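Local coordinates for protein putative O-acetylhomoserine (Thiol)-lyase (Campylobacter jejuni, PDB 4OC9) that probably catalyses the pyridoxal phosphate-dependent transfer of the aminocarboxypropyl group of O-acetylhomoserine to a sulfur nucleophile, at residues Gly99-Tyr109 with Val141-Glu152. Residues are numbered along the deposited sequence; the frame is centred on the assembly and turned at random.
Sequences GDNVAYSNKIY and VIDQNTKAIFFE
Asn-101 grips the turn that leads into strand 146-152 with both ends of its amide. Its CG sits between the backbone N and the carbonyl carbon (chi1 67°), which swings the amide over to Thr-146. Thr-146 OG1 donates to Asn-101 OD1, 2.6 Å between the oxygens, in the carbonyl plane and on a lone pair. Asn-101 ND2 donates to Asp-143 OD1 at 3.2 Å, from above the carboxylate plane; the two flat groups are turned 71° apart. Asn-145 N reaches the same OD1 from the opposite face, closing an Asx turn, and Arg-128 forms a salt bridge with Asp-143 OD2. Strands 101-105 and 146-152 are parallel neighbours inside the seven-stranded mixed sheet of the PLP-dependent transferase fold. A beta bulge shifts their register between Asn-101 and Ala-103. Beside it, Lys-147 bends at chi2 (-54°) and lays CE 3.3 Å from Asp-100 OD2, while NZ bonds to Arg-234 O. At the other end Glu-152 stretches out beyond CG. Glu-152 OE2 accepts from Tyr-109 N at 2.8 Å, on the syn side but tilted out of the carboxylate plane. Tyr-109 is at the N-cap position of helix 110-119. Ile-108 CB lies 3.4 Å from Glu-152 OE2, the two side chains crossing at about a right angle. A water joins Ser-105 OG, Lys-107 O and Glu-152 N.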
# COMPACT_ATOMS: atom_id res chain seq x y z
N GLY D 99 -26.95 4.24 31.41
CA GLY D 99 -27.72 3.70 32.52
C GLY D 99 -27.48 2.22 32.77
O GLY D 99 -27.92 1.66 33.77
N ASP D 100 -26.80 1.55 31.85
CA ASP D 100 -26.53 0.14 32.01
C ASP D 100 -25.14 -0.06 32.63
O ASP D 100 -24.38 0.90 32.85
CB ASP D 100 -26.60 -0.56 30.64
CG ASP D 100 -27.99 -0.51 30.01
OD1 ASP D 100 -28.97 -0.34 30.77
OD2 ASP D 100 -28.09 -0.66 28.76
N ASN D 101 -24.80 -1.31 32.91
CA ASN D 101 -23.50 -1.61 33.45
C ASN D 101 -22.95 -2.85 32.76
O ASN D 101 -23.69 -3.61 32.12
CB ASN D 101 -23.55 -1.78 34.97
CG ASN D 101 -24.33 -2.99 35.41
OD1 ASN D 101 -23.81 -4.10 35.39
ND2 ASN D 101 -25.49 -2.75 35.98
N VAL D 102 -21.64 -3.01 32.86
CA VAL D 102 -20.97 -4.16 32.26
C VAL D 102 -20.03 -4.69 33.30
O VAL D 102 -19.43 -3.93 34.05
CB VAL D 102 -20.17 -3.82 30.97
CG1 VAL D 102 -21.10 -3.29 29.88
CG2 VAL D 102 -19.07 -2.80 31.24
N ALA D 103 -19.88 -6.02 33.30
CA ALA D 103 -18.99 -6.70 34.22
C ALA D 103 -17.68 -7.00 33.48
O ALA D 103 -17.71 -7.54 32.36
CB ALA D 103 -19.61 -8.00 34.71
N TYR D 104 -16.55 -6.69 34.12
CA TYR D 104 -15.28 -6.93 33.47
C TYR D 104 -14.21 -7.52 34.40
O TYR D 104 -14.14 -7.22 35.58
CB TYR D 104 -14.75 -5.61 32.89
CG TYR D 104 -14.28 -4.59 33.93
CD1 TYR D 104 -15.18 -3.82 34.67
CD2 TYR D 104 -12.93 -4.37 34.13
CE1 TYR D 104 -14.73 -2.90 35.61
CE2 TYR D 104 -12.48 -3.43 35.03
CZ TYR D 104 -13.38 -2.71 35.78
OH TYR D 104 -12.92 -1.79 36.67
N SER D 105 -13.39 -8.36 33.82
CA SER D 105 -12.30 -9.01 34.54
C SER D 105 -11.26 -8.01 35.04
O SER D 105 -10.92 -7.02 34.37
CB SER D 105 -11.62 -10.06 33.62
OG SER D 105 -10.47 -10.61 34.22
N ASN D 106 -10.75 -8.29 36.23
CA ASN D 106 -9.75 -7.45 36.87
C ASN D 106 -8.37 -7.73 36.28
O ASN D 106 -7.38 -7.10 36.64
CB ASN D 106 -9.72 -7.68 38.38
CG ASN D 106 -9.28 -9.10 38.77
OD1 ASN D 106 -9.36 -10.06 38.00
ND2 ASN D 106 -8.86 -9.23 40.00
N LYS D 107 -8.29 -8.73 35.40
CA LYS D 107 -7.02 -9.07 34.76
C LYS D 107 -7.13 -8.98 33.21
O LYS D 107 -7.38 -9.98 32.54
CB LYS D 107 -6.50 -10.44 35.20
CG LYS D 107 -6.25 -10.52 36.69
CD LYS D 107 -5.59 -11.81 37.11
CE LYS D 107 -5.47 -11.83 38.61
NZ LYS D 107 -4.69 -12.99 39.08
N ILE D 108 -6.97 -7.75 32.71
CA ILE D 108 -7.04 -7.46 31.29
C ILE D 108 -6.04 -6.39 30.85
O ILE D 108 -5.33 -5.81 31.67
CB ILE D 108 -8.42 -6.99 30.85
CG1 ILE D 108 -8.78 -5.68 31.57
CG2 ILE D 108 -9.43 -8.09 31.10
CD1 ILE D 108 -10.15 -5.12 31.20
N TYR D 109 -6.03 -6.18 29.53
CA TYR D 109 -5.19 -5.20 28.91
C TYR D 109 -5.50 -3.84 29.50
O TYR D 109 -6.65 -3.45 29.61
CB TYR D 109 -5.35 -5.25 27.37
CG TYR D 109 -4.63 -4.15 26.64
CD1 TYR D 109 -3.25 -4.09 26.60
CD2 TYR D 109 -5.35 -3.19 25.92
CE1 TYR D 109 -2.59 -3.08 25.92
CE2 TYR D 109 -4.71 -2.18 25.23
CZ TYR D 109 -3.33 -2.12 25.22
OH TYR D 109 -2.70 -1.10 24.53
N VAL D 141 -21.84 -8.82 41.32
CA VAL D 141 -22.01 -7.55 40.62
C VAL D 141 -23.09 -7.55 39.54
O VAL D 141 -23.40 -6.49 38.97
CB VAL D 141 -20.69 -7.02 40.05
CG1 VAL D 141 -19.71 -6.72 41.18
CG2 VAL D 141 -20.09 -7.98 39.01
N ILE D 142 -23.70 -8.70 39.28
CA ILE D 142 -24.76 -8.78 38.26
C ILE D 142 -26.14 -8.33 38.70
O ILE D 142 -26.58 -8.65 39.81
CB ILE D 142 -24.89 -10.22 37.75
CG1 ILE D 142 -23.60 -10.63 37.01
CG2 ILE D 142 -26.07 -10.36 36.80
CD1 ILE D 142 -23.59 -12.04 36.48
N ASP D 143 -26.80 -7.57 37.83
CA ASP D 143 -28.18 -7.10 38.09
C ASP D 143 -28.91 -7.14 36.73
O ASP D 143 -28.33 -7.61 35.73
CB ASP D 143 -28.27 -5.76 38.83
CG ASP D 143 -27.82 -4.59 38.01
OD1 ASP D 143 -27.91 -4.65 36.77
OD2 ASP D 143 -27.48 -3.56 38.62
N GLN D 144 -30.12 -6.63 36.63
CA GLN D 144 -30.86 -6.72 35.37
C GLN D 144 -30.38 -5.72 34.33
O GLN D 144 -30.85 -5.74 33.17
CB GLN D 144 -32.35 -6.49 35.62
CG GLN D 144 -33.26 -6.93 34.44
CD GLN D 144 -33.34 -8.45 34.29
OE1 GLN D 144 -32.94 -9.18 35.19
NE2 GLN D 144 -33.96 -8.93 33.21
N ASN D 145 -29.50 -4.81 34.76
CA ASN D 145 -28.93 -3.78 33.89
C ASN D 145 -27.55 -4.16 33.33
O ASN D 145 -26.98 -3.43 32.51
CB ASN D 145 -28.84 -2.45 34.62
CG ASN D 145 -30.20 -1.89 34.96
OD1 ASN D 145 -31.18 -2.06 34.21
ND2 ASN D 145 -30.27 -1.18 36.08
N THR D 146 -27.02 -5.28 33.80
CA THR D 146 -25.73 -5.79 33.36
C THR D 146 -25.93 -6.33 31.96
O THR D 146 -26.65 -7.33 31.75
CB THR D 146 -25.21 -6.89 34.29
OG1 THR D 146 -25.06 -6.38 35.62
CG2 THR D 146 -23.84 -7.40 33.77
N LYS D 147 -25.27 -5.72 30.99
CA LYS D 147 -25.41 -6.15 29.58
C LYS D 147 -24.28 -6.99 28.97
O LYS D 147 -24.44 -7.55 27.88
CB LYS D 147 -25.58 -4.91 28.72
CG LYS D 147 -26.66 -3.99 29.22
CD LYS D 147 -27.99 -4.70 29.38
CE LYS D 147 -29.07 -3.68 29.70
NZ LYS D 147 -30.33 -4.40 29.99
N ALA D 148 -23.13 -7.06 29.65
CA ALA D 148 -22.02 -7.84 29.13
C ALA D 148 -21.03 -8.26 30.21
O ALA D 148 -20.90 -7.60 31.25
CB ALA D 148 -21.28 -7.06 28.05
N ILE D 149 -20.40 -9.40 29.96
CA ILE D 149 -19.39 -10.00 30.84
C ILE D 149 -18.13 -10.09 29.96
O ILE D 149 -18.10 -10.87 29.00
CB ILE D 149 -19.83 -11.36 31.36
CG1 ILE D 149 -21.07 -11.17 32.26
CG2 ILE D 149 -18.70 -11.97 32.14
CD1 ILE D 149 -21.70 -12.45 32.77
N PHE D 150 -17.14 -9.25 30.29
CA PHE D 150 -15.92 -9.16 29.52
C PHE D 150 -14.69 -9.70 30.20
O PHE D 150 -14.45 -9.39 31.36
CB PHE D 150 -15.66 -7.69 29.20
CG PHE D 150 -14.51 -7.48 28.25
CD1 PHE D 150 -13.21 -7.37 28.72
CD2 PHE D 150 -14.74 -7.36 26.89
CE1 PHE D 150 -12.17 -7.20 27.84
CE2 PHE D 150 -13.69 -7.19 26.01
CZ PHE D 150 -12.40 -7.11 26.49
N PHE D 151 -13.93 -10.48 29.45
CA PHE D 151 -12.71 -11.07 29.97
C PHE D 151 -11.79 -11.51 28.83
O PHE D 151 -12.19 -11.55 27.66
CB PHE D 151 -13.02 -12.31 30.80
CG PHE D 151 -13.58 -13.44 30.00
CD1 PHE D 151 -14.92 -13.49 29.69
CD2 PHE D 151 -12.78 -14.48 29.60
CE1 PHE D 151 -15.44 -14.55 28.99
CE2 PHE D 151 -13.30 -15.55 28.89
CZ PHE D 151 -14.63 -15.59 28.57
N GLU D 152 -10.56 -11.84 29.19
CA GLU D 152 -9.57 -12.30 28.23
C GLU D 152 -9.34 -13.80 28.47
O GLU D 152 -9.41 -14.29 29.61
CB GLU D 152 -8.28 -11.52 28.34
CG GLU D 152 -8.41 -10.08 27.89
CD GLU D 152 -7.15 -9.22 28.03
OE1 GLU D 152 -6.10 -9.77 28.40
OE2 GLU D 152 -7.25 -7.99 27.83
O HOH W 1 -9.21 -11.71 32.04